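Local coordinates for protein urea carboxylase (Thermus thermophilus, PDB 3OEP) that is of uncertain function, a homologue of KipI and KipA with cyclophilin-like domains rather than an established allophanate hydrolase, at residues P221-E227 with P281-R287. Sequence-based numbering, arbitrary orientation.
Sequences PALLVEE and PVLTALR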
loop_
_atom_site.group_PDB
_atom_site.type_symbol
_atom_site.label_atom_id
_atom_site.label_comp_id
_atom_site.label_asym_id
_atom_site.label_seq_id
_atom_site.Cartn_x
_atom_site.Cartn_y
_atom_site.Cartn_z
ATOM N N PRO A 221 29.536 6.360 0.777
ATOM C CA PRO A 221 28.901 6.900 -0.423
ATOM C C PRO A 221 29.241 6.083 -1.671
ATOM O O PRO A 221 30.405 5.742 -1.907
ATOM C CB PRO A 221 29.465 8.321 -0.514
ATOM C CG PRO A 221 29.834 8.661 0.857
ATOM C CD PRO A 221 30.285 7.395 1.508
ATOM N N ALA A 222 28.214 5.761 -2.446
ATOM C CA ALA A 222 28.334 4.802 -3.536
ATOM C C ALA A 222 27.979 5.394 -4.885
ATOM O O ALA A 222 28.664 5.136 -5.875
ATOM C CB ALA A 222 27.450 3.602 -3.257
ATOM N N LEU A 223 26.881 6.146 -4.943
ATOM C CA LEU A 223 26.393 6.672 -6.211
ATOM C C LEU A 223 25.592 7.958 -6.035
ATOM O O LEU A 223 25.015 8.219 -4.966
ATOM C CB LEU A 223 25.572 5.613 -6.958
ATOM C CG LEU A 223 24.251 5.184 -6.316
ATOM C CD1 LEU A 223 23.106 6.062 -6.809
ATOM C CD2 LEU A 223 23.963 3.707 -6.613
ATOM N N LEU A 224 25.599 8.750 -7.100
ATOM C CA LEU A 224 24.886 10.012 -7.196
ATOM C C LEU A 224 23.770 9.878 -8.208
ATOM O O LEU A 224 23.988 9.390 -9.327
ATOM C CB LEU A 224 25.834 11.124 -7.670
ATOM C CG LEU A 224 25.201 12.477 -8.001
ATOM C CD1 LEU A 224 24.653 13.181 -6.750
ATOM C CD2 LEU A 224 26.218 13.363 -8.708
ATOM N N VAL A 225 22.579 10.320 -7.817
ATOM C CA VAL A 225 21.471 10.454 -8.744
ATOM C C VAL A 225 21.638 11.791 -9.460
ATOM O O VAL A 225 21.423 12.854 -8.871
ATOM C CB VAL A 225 20.110 10.428 -8.021
ATOM C CG1 VAL A 225 18.965 10.528 -9.045
ATOM C CG2 VAL A 225 19.992 9.175 -7.159
ATOM N N GLU A 226 22.064 11.742 -10.716
ATOM C CA GLU A 226 22.237 12.958 -11.507
ATOM C C GLU A 226 20.894 13.462 -12.013
ATOM O O GLU A 226 20.621 14.671 -11.970
ATOM C CB GLU A 226 23.192 12.721 -12.670
ATOM C CG GLU A 226 24.628 12.447 -12.213
ATOM C CD GLU A 226 25.672 13.058 -13.127
ATOM O OE1 GLU A 226 25.445 14.174 -13.641
ATOM O OE2 GLU A 226 26.739 12.438 -13.309
ATOM N N GLU A 227 20.073 12.530 -12.495
ATOM C CA GLU A 227 18.718 12.815 -12.950
ATOM C C GLU A 227 17.805 11.695 -12.451
ATOM O O GLU A 227 18.163 10.521 -12.541
ATOM C CB GLU A 227 18.674 12.884 -14.481
ATOM C CG GLU A 227 19.820 13.684 -15.097
ATOM C CD GLU A 227 19.785 13.707 -16.614
ATOM O OE1 GLU A 227 18.679 13.652 -17.188
ATOM O OE2 GLU A 227 20.869 13.790 -17.231
ATOM N N PRO A 281 16.648 6.347 -13.978
ATOM C CA PRO A 281 17.495 7.452 -13.573
ATOM C C PRO A 281 18.808 7.475 -14.334
ATOM O O PRO A 281 19.151 6.514 -15.022
ATOM C CB PRO A 281 17.749 7.166 -12.093
ATOM C CG PRO A 281 17.714 5.697 -11.994
ATOM C CD PRO A 281 16.696 5.237 -13.010
ATOM N N VAL A 282 19.517 8.586 -14.202
ATOM C CA VAL A 282 20.898 8.696 -14.644
ATOM C C VAL A 282 21.751 8.729 -13.378
ATOM O O VAL A 282 21.595 9.626 -12.548
ATOM C CB VAL A 282 21.116 9.970 -15.474
ATOM C CG1 VAL A 282 22.578 10.084 -15.915
ATOM C CG2 VAL A 282 20.170 9.992 -16.686
ATOM N N LEU A 283 22.637 7.746 -13.235
ATOM C CA LEU A 283 23.384 7.537 -11.995
ATOM C C LEU A 283 24.878 7.544 -12.273
ATOM O O LEU A 283 25.324 7.014 -13.286
ATOM C CB LEU A 283 23.026 6.180 -11.378
ATOM C CG LEU A 283 21.555 5.866 -11.154
ATOM C CD1 LEU A 283 21.375 4.420 -10.688
ATOM C CD2 LEU A 283 20.944 6.867 -10.159
ATOM N N THR A 284 25.656 8.108 -11.358
ATOM C CA THR A 284 27.113 8.076 -11.491
ATOM C C THR A 284 27.749 7.486 -10.231
ATOM O O THR A 284 27.419 7.885 -9.113
ATOM C CB THR A 284 27.664 9.474 -11.805
ATOM O OG1 THR A 284 27.055 9.945 -13.013
ATOM C CG2 THR A 284 29.188 9.438 -11.987
ATOM N N ALA A 285 28.640 6.517 -10.429
ATOM C CA ALA A 285 29.334 5.857 -9.331
ATOM C C ALA A 285 30.310 6.824 -8.661
ATOM O O ALA A 285 30.994 7.590 -9.336
ATOM C CB ALA A 285 30.079 4.614 -9.839
ATOM N N LEU A 286 30.358 6.785 -7.331
ATOM C CA LEU A 286 31.303 7.591 -6.549
ATOM C C LEU A 286 32.471 6.750 -6.023
ATOM O O LEU A 286 33.423 7.277 -5.430
ATOM C CB LEU A 286 30.570 8.254 -5.385
ATOM C CG LEU A 286 29.406 9.155 -5.800
ATOM C CD1 LEU A 286 28.732 9.737 -4.568
ATOM C CD2 LEU A 286 29.880 10.280 -6.753
ATOM N N ARG A 287 32.394 5.445 -6.250
ATOM C CA ARG A 287 33.472 4.511 -5.949
ATOM C C ARG A 287 33.318 3.376 -6.953
ATOM O O ARG A 287 32.295 3.294 -7.625
ATOM C CB ARG A 287 33.343 3.973 -4.525
ATOM C CG ARG A 287 32.040 3.217 -4.261
ATOM C CD ARG A 287 31.898 2.807 -2.798
ATOM N NE ARG A 287 32.809 1.714 -2.455
ATOM C CZ ARG A 287 33.765 1.745 -1.519
ATOM N NH1 ARG A 287 33.971 2.822 -0.762
ATOM N NH2 ARG A 287 34.524 0.668 -1.328
HETATM O O HOH W 1 32.745 5.353 -0.692
#
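Thr-284 donates a hydrogen bond from its hydroxyl to the carboxylate of Glu-226, OG1 lying 2.5 Å from OE2, a short bond that reaches the oxygen on its anti side and slightly out of the carboxylate plane. The threonine torsion (chi1 -58°), which sets OG1 anti to its own carbonyl carbon, and the bend of the glutamate chain at chi2 bring the two oxygens together, the side chains crossing at a slant. Beside this bond, Glu-227 in one of its two conformers lies alongside Val-282. Both glutamates face that valine in a classic beta bulge, and Val-282 O accepts from two amides: Glu-226 N at 2.8 Å, almost in line with the carbonyl bond, and Glu-227 N at a longer 3.3 Å, on a lone pair. Further along, Leu-224 and Thr-284 form a hydrogen-bonded antiparallel pair, with Leu-224 N 2.8 Å from Thr-284 O and the return bond of similar length. On the other face, Leu-283 turns CD2 to Val-225 CG2 (3.9 Å) and to Leu-223 CD1. At the far end, a water links Pro-221 O to Arg-287 NH1, meeting the guanidinium edge in plane.

Strand 366-368 flanks 221-225 and strand 320-325 flanks 282-285, so the pair lies inside an antiparallel sheet. Thr-320 gives Thr-284 OG1 a second hydrogen-bonding partner and thereby helps fix its rotation. With a valine at Thr-284, both the Glu-226 carboxylate and the Thr-320 hydroxyl would probably lose a partner, leaving the glutamate chain freer to swing. One face is thus apolar, Leu-223, Leu-283 and Ala-285 packing against Trp-315 of the second sheet; the other is mixed, with two exposed glutamates at the bulge beside Leu-224, Val-282 and Thr-284, whose hydroxyl ties down one of them.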